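Local coordinates for soluble lytic murein transglycosylase (Pseudomonas aeruginosa, PDB 5OHU), which cleaves the glycan strands of peptidoglycan, acting both exolytically and endolytically in cell-wall turnover, at residues Leu65-Leu70 / Pro93-Leu98; His72-Ala77 / Leu100-Leu105; Thr410-Glu415 / Arg426-His431. One frame throughout, in Å; residues are numbered along the deposited sequence.

In the fold
Three contacts, two between helices and one between a turn and a helix, illustrate how a mainly helical scaffold is drawn together across long spans of sequence. Contacts 1 and 2 share helix 95-108, their centres 11 Å apart; Leu98 CD1 of the first meets Leu74 CD1 of the second at 3.8 Å, giving a continuous apolar seam. Contact 3, within the L domain, lies more than 300 residues later, yet its centre is 15 Å from that of contact 1. There Pro93 CD comes 3.3 Å from Glu428 OE1, joining N-terminal helices to the L region, consistent with the closed ring of Slt70-like enzymes. Contacts 2 and 3 do not touch, with nearest atoms about 13 Å apart.

Contact 1 (Leu65-Leu70 / Pro93-Leu98)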
loop_
_atom_site.group_PDB
_atom_site.type_symbol
_atom_site.label_atom_id
_atom_site.label_comp_id
_atom_site.label_asym_id
_atom_site.label_seq_id
_atom_site.Cartn_x
_atom_site.Cartn_y
_atom_site.Cartn_z
ATOM N N LEU A 65 -6.437 31.980 0.448
ATOM C CA LEU A 65 -7.397 32.899 -0.160
ATOM C C LEU A 65 -6.901 33.383 -1.514
ATOM O O LEU A 65 -7.652 33.393 -2.495
ATOM C CB LEU A 65 -7.670 34.082 0.761
ATOM C CG LEU A 65 -8.222 33.720 2.143
ATOM C CD1 LEU A 65 -8.514 34.995 2.946
ATOM C CD2 LEU A 65 -9.470 32.853 2.024
ATOM N N ALA A 66 -5.639 33.813 -1.572
ATOM C CA ALA A 66 -5.002 34.103 -2.848
ATOM C C ALA A 66 -5.223 32.974 -3.845
ATOM O O ALA A 66 -5.537 33.216 -5.014
ATOM C CB ALA A 66 -3.506 34.340 -2.635
ATOM N N TYR A 67 -5.070 31.730 -3.395
ATOM C CA TYR A 67 -5.224 30.595 -4.295
ATOM C C TYR A 67 -6.645 30.511 -4.833
ATOM O O TYR A 67 -6.853 30.280 -6.027
ATOM C CB TYR A 67 -4.844 29.307 -3.567
ATOM C CG TYR A 67 -5.043 28.062 -4.386
ATOM C CD1 TYR A 67 -6.285 27.433 -4.446
ATOM C CD2 TYR A 67 -3.993 27.507 -5.097
ATOM C CE1 TYR A 67 -6.469 26.284 -5.190
ATOM C CE2 TYR A 67 -4.170 26.367 -5.847
ATOM C CZ TYR A 67 -5.411 25.757 -5.889
ATOM O OH TYR A 67 -5.575 24.609 -6.628
ATOM N N ASP A 68 -7.642 30.654 -3.960
ATOM C CA ASP A 68 -9.023 30.563 -4.421
ATOM C C ASP A 68 -9.345 31.693 -5.388
ATOM O O ASP A 68 -9.965 31.480 -6.435
ATOM C CB ASP A 68 -9.987 30.582 -3.235
ATOM C CG ASP A 68 -9.748 29.442 -2.267
ATOM O OD1 ASP A 68 -9.369 28.338 -2.711
ATOM O OD2 ASP A 68 -9.938 29.656 -1.052
ATOM N N GLU A 69 -8.914 32.906 -5.057
ATOM C CA GLU A 69 -9.234 34.054 -5.895
ATOM C C GLU A 69 -8.597 33.924 -7.271
ATOM O O GLU A 69 -9.251 34.160 -8.295
ATOM C CB GLU A 69 -8.785 35.329 -5.194
ATOM C CG GLU A 69 -9.536 36.571 -5.623
ATOM C CD GLU A 69 -8.948 37.208 -6.861
ATOM O OE1 GLU A 69 -7.779 36.905 -7.183
ATOM O OE2 GLU A 69 -9.659 38.011 -7.507
ATOM N N LEU A 70 -7.333 33.513 -7.321
ATOM C CA LEU A 70 -6.676 33.342 -8.610
ATOM C C LEU A 70 -7.339 32.236 -9.420
ATOM O O LEU A 70 -7.516 32.365 -10.638
ATOM C CB LEU A 70 -5.191 33.043 -8.404
ATOM C CG LEU A 70 -4.358 32.967 -9.685
ATOM C CD1 LEU A 70 -4.447 34.309 -10.415
ATOM C CD2 LEU A 70 -2.913 32.599 -9.378
ATOM N N PRO A 93 -0.033 22.566 -0.737
ATOM C CA PRO A 93 -0.334 21.170 -1.107
ATOM C C PRO A 93 -1.114 21.058 -2.398
ATOM O O PRO A 93 -0.918 20.097 -3.152
ATOM C CB PRO A 93 -1.158 20.653 0.086
ATOM C CG PRO A 93 -0.817 21.587 1.229
ATOM C CD PRO A 93 -0.594 22.937 0.575
ATOM N N GLN A 94 -1.988 22.020 -2.683
ATOM C CA GLN A 94 -2.890 21.944 -3.825
ATOM C C GLN A 94 -2.347 22.640 -5.073
ATOM O O GLN A 94 -3.070 22.739 -6.070
ATOM C CB GLN A 94 -4.255 22.536 -3.453
ATOM C CG GLN A 94 -4.263 24.037 -3.264
ATOM C CD GLN A 94 -3.888 24.467 -1.850
ATOM O OE1 GLN A 94 -3.148 23.775 -1.149
ATOM N NE2 GLN A 94 -4.423 25.603 -1.419
ATOM N N ILE A 95 -1.093 23.109 -5.051
ATOM C CA ILE A 95 -0.574 23.896 -6.161
ATOM C C ILE A 95 -0.571 23.105 -7.464
ATOM O O ILE A 95 -0.612 23.698 -8.545
ATOM C CB ILE A 95 0.841 24.429 -5.832
ATOM C CG1 ILE A 95 1.126 25.680 -6.645
ATOM C CG2 ILE A 95 1.912 23.401 -6.152
ATOM C CD1 ILE A 95 0.201 26.822 -6.309
ATOM N N GLY A 96 -0.533 21.772 -7.399
ATOM C CA GLY A 96 -0.590 20.989 -8.621
ATOM C C GLY A 96 -1.905 21.125 -9.375
ATOM O O GLY A 96 -1.925 21.074 -10.611
ATOM N N TRP A 97 -3.018 21.285 -8.657
ATOM C CA TRP A 97 -4.294 21.500 -9.339
ATOM C C TRP A 97 -4.280 22.818 -10.095
ATOM O O TRP A 97 -4.783 22.904 -11.221
ATOM C CB TRP A 97 -5.452 21.463 -8.335
ATOM C CG TRP A 97 -5.566 20.132 -7.681
ATOM C CD1 TRP A 97 -5.275 19.834 -6.380
ATOM C CD2 TRP A 97 -5.946 18.897 -8.300
ATOM N NE1 TRP A 97 -5.473 18.496 -6.145
ATOM C CE2 TRP A 97 -5.880 17.896 -7.308
ATOM C CE3 TRP A 97 -6.351 18.542 -9.591
ATOM C CZ2 TRP A 97 -6.201 16.561 -7.567
ATOM C CZ3 TRP A 97 -6.673 17.211 -9.847
ATOM C CH2 TRP A 97 -6.593 16.240 -8.837
ATOM N N LEU A 98 -3.686 23.849 -9.499
ATOM C CA LEU A 98 -3.545 25.113 -10.203
ATOM C C LEU A 98 -2.688 24.950 -11.451
ATOM O O LEU A 98 -2.986 25.545 -12.494
ATOM C CB LEU A 98 -2.958 26.175 -9.269
ATOM C CG LEU A 98 -2.567 27.526 -9.896
ATOM C CD1 LEU A 98 -3.722 28.145 -10.667
ATOM C CD2 LEU A 98 -2.034 28.498 -8.853
#
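Tyr67 reaches from helix 62-72 to the start of helix 95-108, where Gln94 covers one face of its ring. Gln94 CG stands 3.6 Å from the ring centroid, 21° off the normal, a CH-pi contact displaced toward the phenol end, with CZ the nearest ring atom at 3.3 Å. The amide nitrogen NE2 extends back over the CG side of the ring, while the amide plane is turned 69° from that of the ring. A bend at chi2 (-87°) carries Gln94 CD over the middle of the phenol ring. Leu98 CB approaches Tyr67 CE2 obliquely at 3.6 Å, and Trp97 CB lies near Tyr67 OH.

One turn on from Tyr67, Leu70 CD2 meets Leu98 CD2 at 4.2 Å. Gln94 sits at the N-cap of helix 95-108, and its carbonyl O accepts a 3.0 Å bond from Trp97 N, fixing the backbone from which its side chain departs. In the next shell, Phe85 of the intervening helix 79-88 packs on Ala66, Ile95 and Leu98, bridging both segments. Such bridging, with the helix between them in sequence touching both partners, is characteristic of the successive helices of an alpha-alpha superhelical scaffold.

Contact 2 (His72-Ala77 / Leu100-Leu105); sequences HRLKSA and LRWLRL
Leu74, in the turn that follows helix 62-72, makes an apolar contact with one side of helix 95-108 through Arg101, Trp102 and Leu105. Its two methyl groups divide the work. CD2 lies 3.7 Å from Arg101 CB and also close to Trp102 N, against the helix backbone, whereas CD1 approaches Trp102 CD1 obliquely at 4.1 Å. With CG anti to the backbone N (chi1 176°), the branch point lies beside Leu105 CD1, and the two methyls part from there. One turn farther on, Leu105 CD1 meets Leu74 CG at 3.9 Å and Lys75 CA at 3.7 Å, so a single methyl spans side chain and main chain of the turn.

No direct hydrogen bond joins the two segments. The indole nitrogen instead serves a water in the ring plane: Trp102 NE1 donates to it at 2.8 Å, and the same water lies 3.0 Å from Ala77 O. The far end of Arg101 leads away from the turn, leaving its aliphatic base to do the packing.

Helix 79-88 flanks the contact, its Val82 touching both Ala77 and Trp102. Helix 112-118 adds Tyr118, whose ring meets Trp102 edge-to-face, while helix 126-138 packs against Leu100 and Leu103.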
loop_
_atom_site.group_PDB
_atom_site.type_symbol
_atom_site.label_atom_id
_atom_site.label_comp_id
_atom_site.label_asym_id
_atom_site.label_seq_id
_atom_site.Cartn_x
_atom_site.Cartn_y
_atom_site.Cartn_z
ATOM N N HIS A 72 -10.423 31.238 -9.420
ATOM C CA HIS A 72 -11.718 31.646 -9.950
ATOM C C HIS A 72 -11.580 32.435 -11.251
ATOM O O HIS A 72 -12.371 32.242 -12.177
ATOM C CB HIS A 72 -12.491 32.464 -8.917
ATOM C CG HIS A 72 -13.812 32.941 -9.426
ATOM N ND1 HIS A 72 -14.792 32.075 -9.863
ATOM C CD2 HIS A 72 -14.298 34.190 -9.618
ATOM C CE1 HIS A 72 -15.836 32.769 -10.279
ATOM N NE2 HIS A 72 -15.562 34.055 -10.142
ATOM N N ARG A 73 -10.603 33.344 -11.342
ATOM C CA ARG A 73 -10.440 34.153 -12.544
ATOM C C ARG A 73 -9.237 33.716 -13.366
ATOM O O ARG A 73 -8.639 34.518 -14.089
ATOM C CB ARG A 73 -10.346 35.637 -12.203
ATOM C CG ARG A 73 -9.312 35.986 -11.202
ATOM C CD ARG A 73 -9.217 37.504 -11.071
ATOM N NE ARG A 73 -8.220 37.852 -10.070
ATOM C CZ ARG A 73 -6.917 37.927 -10.315
ATOM N NH1 ARG A 73 -6.454 37.701 -11.541
ATOM N NH2 ARG A 73 -6.080 38.234 -9.333
ATOM N N LEU A 74 -8.900 32.435 -13.291
ATOM C CA LEU A 74 -7.663 31.971 -13.897
ATOM C C LEU A 74 -7.680 32.139 -15.415
ATOM O O LEU A 74 -6.635 32.403 -16.024
ATOM C CB LEU A 74 -7.426 30.519 -13.489
ATOM C CG LEU A 74 -6.215 29.830 -14.106
ATOM C CD1 LEU A 74 -4.981 30.379 -13.421
ATOM C CD2 LEU A 74 -6.316 28.346 -13.865
ATOM N N LYS A 75 -8.858 32.011 -16.045
ATOM C CA LYS A 75 -8.942 32.172 -17.496
ATOM C C LYS A 75 -8.639 33.602 -17.935
ATOM O O LYS A 75 -8.327 33.829 -19.108
ATOM C CB LYS A 75 -10.321 31.717 -17.998
ATOM C CG LYS A 75 -10.428 31.672 -19.531
ATOM C CD LYS A 75 -11.589 30.838 -20.047
ATOM C CE LYS A 75 -11.885 31.194 -21.507
ATOM N NZ LYS A 75 -13.192 30.649 -21.966
ATOM N N SER A 76 -8.666 34.564 -17.015
ATOM C CA SER A 76 -8.324 35.938 -17.326
ATOM C C SER A 76 -6.969 36.371 -16.791
ATOM O O SER A 76 -6.513 37.462 -17.141
ATOM C CB SER A 76 -9.396 36.885 -16.775
ATOM O OG SER A 76 -10.660 36.519 -17.281
ATOM N N ALA A 77 -6.316 35.567 -15.966
ATOM C CA ALA A 77 -5.115 36.031 -15.285
ATOM C C ALA A 77 -3.920 36.067 -16.234
ATOM O O ALA A 77 -3.741 35.177 -17.067
ATOM C CB ALA A 77 -4.813 35.137 -14.081
ATOM N N LEU A 100 -2.231 22.182 -13.250
ATOM C CA LEU A 100 -3.019 21.422 -14.211
ATOM C C LEU A 100 -3.962 22.332 -14.986
ATOM O O LEU A 100 -3.970 22.337 -16.226
ATOM C CB LEU A 100 -3.804 20.329 -13.485
ATOM C CG LEU A 100 -4.809 19.566 -14.331
ATOM C CD1 LEU A 100 -4.100 18.787 -15.409
ATOM C CD2 LEU A 100 -5.656 18.638 -13.439
ATOM N N ARG A 101 -4.740 23.134 -14.263
ATOM C CA ARG A 101 -5.717 24.018 -14.892
ATOM C C ARG A 101 -5.052 25.066 -15.776
ATOM O O ARG A 101 -5.483 25.307 -16.907
ATOM C CB ARG A 101 -6.539 24.697 -13.811
ATOM C CG ARG A 101 -7.677 23.874 -13.380
ATOM C CD ARG A 101 -8.062 24.217 -11.991
ATOM N NE ARG A 101 -8.995 23.209 -11.514
ATOM C CZ ARG A 101 -9.446 23.139 -10.276
ATOM N NH1 ARG A 101 -9.020 24.017 -9.385
ATOM N NH2 ARG A 101 -10.294 22.174 -9.949
ATOM N N TRP A 102 -4.002 25.704 -15.273
ATOM C CA TRP A 102 -3.316 26.717 -16.065
ATOM C C TRP A 102 -2.659 26.112 -17.306
ATOM O O TRP A 102 -2.843 26.617 -18.420
ATOM C CB TRP A 102 -2.297 27.432 -15.201
ATOM C CG TRP A 102 -1.706 28.593 -15.853
ATOM C CD1 TRP A 102 -2.365 29.606 -16.474
ATOM C CD2 TRP A 102 -0.313 28.888 -15.961
ATOM N NE1 TRP A 102 -1.465 30.511 -16.978
ATOM C CE2 TRP A 102 -0.197 30.096 -16.666
ATOM C CE3 TRP A 102 0.849 28.237 -15.536
ATOM C CZ2 TRP A 102 1.035 30.680 -16.951
ATOM C CZ3 TRP A 102 2.064 28.815 -15.808
ATOM C CH2 TRP A 102 2.151 30.027 -16.507
ATOM N N LEU A 103 -1.899 25.019 -17.138
ATOM C CA LEU A 103 -1.224 24.403 -18.286
ATOM C C LEU A 103 -2.229 23.974 -19.350
ATOM O O LEU A 103 -1.951 24.062 -20.553
ATOM C CB LEU A 103 -0.362 23.210 -17.843
ATOM C CG LEU A 103 1.040 23.451 -17.224
ATOM C CD1 LEU A 103 2.097 23.676 -18.273
ATOM C CD2 LEU A 103 1.045 24.670 -16.330
ATOM N N ARG A 104 -3.405 23.519 -18.922
ATOM C CA ARG A 104 -4.499 23.235 -19.849
ATOM C C ARG A 104 -4.876 24.481 -20.656
ATOM O O ARG A 104 -4.927 24.451 -21.896
ATOM C CB ARG A 104 -5.679 22.708 -19.035
ATOM C CG ARG A 104 -6.783 22.034 -19.768
ATOM C CD ARG A 104 -7.937 21.773 -18.790
ATOM N NE ARG A 104 -7.780 20.550 -18.004
ATOM C CZ ARG A 104 -8.170 20.420 -16.736
ATOM N NH1 ARG A 104 -8.710 21.450 -16.091
ATOM N NH2 ARG A 104 -8.016 19.263 -16.106
ATOM N N LEU A 105 -5.114 25.602 -19.969
ATOM C CA LEU A 105 -5.335 26.862 -20.672
ATOM C C LEU A 105 -4.188 27.186 -21.630
ATOM O O LEU A 105 -4.421 27.544 -22.793
ATOM C CB LEU A 105 -5.526 27.997 -19.670
ATOM C CG LEU A 105 -6.830 27.951 -18.862
ATOM C CD1 LEU A 105 -6.870 29.110 -17.880
ATOM C CD2 LEU A 105 -8.064 27.972 -19.771
HETATM O O HOH W 1 -1.829 33.061 -18.139
#

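Contact 3 (Thr410-Glu415 / Arg426-His431)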
loop_
_atom_site.group_PDB
_atom_site.type_symbol
_atom_site.label_atom_id
_atom_site.label_comp_id
_atom_site.label_asym_id
_atom_site.label_seq_id
_atom_site.Cartn_x
_atom_site.Cartn_y
_atom_site.Cartn_z
ATOM N N THR A 410 4.498 24.215 8.125
ATOM C CA THR A 410 4.256 23.935 9.538
ATOM C C THR A 410 3.360 24.999 10.166
ATOM O O THR A 410 2.355 24.682 10.818
ATOM C CB THR A 410 5.597 23.838 10.271
ATOM O OG1 THR A 410 6.356 22.748 9.726
ATOM C CG2 THR A 410 5.394 23.622 11.763
ATOM N N ARG A 411 3.710 26.274 9.973
ATOM C CA ARG A 411 2.887 27.361 10.487
ATOM C C ARG A 411 1.470 27.280 9.939
ATOM O O ARG A 411 0.498 27.445 10.684
ATOM C CB ARG A 411 3.533 28.698 10.137
ATOM C CG ARG A 411 4.832 28.952 10.882
ATOM C CD ARG A 411 5.855 29.640 9.999
ATOM N NE ARG A 411 5.546 31.055 9.811
ATOM C CZ ARG A 411 6.124 32.047 10.481
ATOM N NH1 ARG A 411 7.058 31.786 11.389
ATOM N NH2 ARG A 411 5.771 33.300 10.237
ATOM N N ARG A 412 1.330 27.007 8.641
ATOM C CA ARG A 412 0.001 26.820 8.078
ATOM C C ARG A 412 -0.712 25.651 8.750
ATOM O O ARG A 412 -1.900 25.746 9.077
ATOM C CB ARG A 412 0.092 26.614 6.562
ATOM C CG ARG A 412 0.482 27.889 5.780
ATOM C CD ARG A 412 0.136 27.811 4.275
ATOM N NE ARG A 412 0.692 26.632 3.613
ATOM C CZ ARG A 412 1.905 26.580 3.066
ATOM N NH1 ARG A 412 2.697 27.649 3.094
ATOM N NH2 ARG A 412 2.334 25.459 2.488
ATOM N N ALA A 413 0.005 24.547 8.988
ATOM C CA ALA A 413 -0.608 23.395 9.645
ATOM C C ALA A 413 -0.982 23.717 11.090
ATOM O O ALA A 413 -2.065 23.332 11.559
ATOM C CB ALA A 413 0.333 22.191 9.582
ATOM N N MET A 414 -0.104 24.424 11.808
ATOM C CA MET A 414 -0.426 24.856 13.166
ATOM C C MET A 414 -1.725 25.649 13.194
ATOM O O MET A 414 -2.639 25.346 13.967
ATOM C CB MET A 414 0.708 25.710 13.736
ATOM C CG MET A 414 2.016 24.990 13.973
ATOM S SD MET A 414 1.862 23.758 15.265
ATOM C CE MET A 414 3.580 23.302 15.508
ATOM N N GLU A 415 -1.821 26.677 12.352
ATOM C CA GLU A 415 -2.996 27.541 12.376
ATOM C C GLU A 415 -4.249 26.778 11.979
ATOM O O GLU A 415 -5.308 26.967 12.584
ATOM C CB GLU A 415 -2.788 28.742 11.458
ATOM C CG GLU A 415 -3.890 29.764 11.567
ATOM C CD GLU A 415 -4.041 30.278 12.980
ATOM O OE1 GLU A 415 -3.006 30.585 13.611
ATOM O OE2 GLU A 415 -5.193 30.358 13.462
ATOM N N ARG A 426 -3.705 18.220 8.456
ATOM C CA ARG A 426 -3.038 16.973 8.109
ATOM C C ARG A 426 -2.447 17.041 6.714
ATOM O O ARG A 426 -1.314 16.594 6.495
ATOM C CB ARG A 426 -4.008 15.799 8.217
ATOM C CG ARG A 426 -4.291 15.369 9.641
ATOM C CD ARG A 426 -4.581 13.882 9.705
ATOM N NE ARG A 426 -5.680 13.503 8.823
ATOM C CZ ARG A 426 -6.962 13.628 9.142
ATOM N NH1 ARG A 426 -7.306 14.129 10.319
ATOM N NH2 ARG A 426 -7.901 13.255 8.284
ATOM N N ARG A 427 -3.201 17.590 5.754
ATOM C CA ARG A 427 -2.696 17.655 4.387
ATOM C C ARG A 427 -1.423 18.492 4.306
ATOM O O ARG A 427 -0.461 18.097 3.640
ATOM C CB ARG A 427 -3.762 18.200 3.437
ATOM C CG ARG A 427 -3.355 18.058 1.981
ATOM C CD ARG A 427 -4.374 18.637 1.015
ATOM N NE ARG A 427 -5.656 17.945 1.067
ATOM C CZ ARG A 427 -6.751 18.444 1.631
ATOM N NH1 ARG A 427 -6.720 19.649 2.184
ATOM N NH2 ARG A 427 -7.878 17.744 1.630
ATOM N N GLU A 428 -1.394 19.649 4.973
ATOM C CA GLU A 428 -0.150 20.405 5.073
ATOM C C GLU A 428 0.958 19.536 5.636
ATOM O O GLU A 428 2.063 19.445 5.076
ATOM C CB GLU A 428 -0.336 21.631 5.969
ATOM C CG GLU A 428 -1.029 22.818 5.317
ATOM C CD GLU A 428 -0.198 23.493 4.223
ATOM O OE1 GLU A 428 -0.772 24.364 3.520
ATOM O OE2 GLU A 428 1.012 23.168 4.064
ATOM N N TRP A 429 0.663 18.882 6.760
ATOM C CA TRP A 429 1.670 18.105 7.467
ATOM C C TRP A 429 2.255 17.023 6.570
ATOM O O TRP A 429 3.476 16.857 6.501
ATOM C CB TRP A 429 1.037 17.501 8.714
ATOM C CG TRP A 429 1.965 17.275 9.831
ATOM C CD1 TRP A 429 2.565 16.097 10.173
ATOM C CD2 TRP A 429 2.397 18.247 10.791
ATOM N NE1 TRP A 429 3.358 16.282 11.283
ATOM C CE2 TRP A 429 3.272 17.591 11.684
ATOM C CE3 TRP A 429 2.148 19.611 10.971
ATOM C CZ2 TRP A 429 3.880 18.249 12.753
ATOM C CZ3 TRP A 429 2.750 20.265 12.030
ATOM C CH2 TRP A 429 3.608 19.581 12.910
ATOM N N TYR A 430 1.393 16.291 5.861
ATOM C CA TYR A 430 1.844 15.172 5.032
ATOM C C TYR A 430 2.567 15.653 3.785
ATOM O O TYR A 430 3.545 15.034 3.358
ATOM C CB TYR A 430 0.664 14.288 4.619
ATOM C CG TYR A 430 -0.002 13.533 5.749
ATOM C CD1 TYR A 430 0.574 13.472 7.017
ATOM C CD2 TYR A 430 -1.211 12.883 5.544
ATOM C CE1 TYR A 430 -0.047 12.785 8.051
ATOM C CE2 TYR A 430 -1.835 12.189 6.563
ATOM C CZ TYR A 430 -1.253 12.141 7.813
ATOM O OH TYR A 430 -1.895 11.444 8.809
ATOM N N HIS A 431 2.075 16.725 3.161
ATOM C CA HIS A 431 2.749 17.249 1.979
ATOM C C HIS A 431 4.136 17.763 2.336
ATOM O O HIS A 431 5.117 17.447 1.653
ATOM C CB HIS A 431 1.901 18.339 1.319
ATOM C CG HIS A 431 2.501 18.896 0.064
ATOM N ND1 HIS A 431 2.555 18.185 -1.116
ATOM C CD2 HIS A 431 3.075 20.098 -0.195
ATOM C CE1 HIS A 431 3.134 18.923 -2.047
ATOM N NE2 HIS A 431 3.460 20.087 -1.513
#
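Glu428 and Arg412 join two consecutive antiparallel helices, an alpha-alpha hairpin within the L domain, which is related to tetratricopeptide (TPR) repeats. The short axes approach to 8.4 Å with their directions 157° apart, and the backbones are nearest where Ala413 faces Glu428.

The glutamate can be followed outward. Its CB packs against Ala413 CB at 3.7 Å, the apolar foot of the contact. CG, anti to the carbonyl carbon, passes 4.1 Å from Arg412 CB. A bend at chi2 then brings CD to the guanidinium, whose plane is turned 63° from that of the carboxylate. At the tip the two oxygens are gripped unequally. OE1 takes an almost straight bond from Arg412 NE, 2.7 Å long with an N-H...O angle of 177°; the oxygen lies in the guanidinium plane, but the donor stands well above the carboxylate plane. OE2 receives a weak bond from Arg412 NH2, 3.1 Å long and bent, which completes the salt bridge.

Both charged groups have second partners in the N-terminal part of the chain. Tyr64 OH is hydrogen-bonded to Glu428 OE1, and Asp91 OD2 forms a salt bridge with Arg412 NH1. The carboxylates on Glu428 and Asp91 would be expected to stabilise a positive charge on the buried arginine.

Beside this polar cluster the helices meet through Trp429, which Leu447 and Ala448 of helix 438-450 also touch. Ala413 CB lies in the indole plane, at the ring edge, just 3.4 Å from Trp429 CE3.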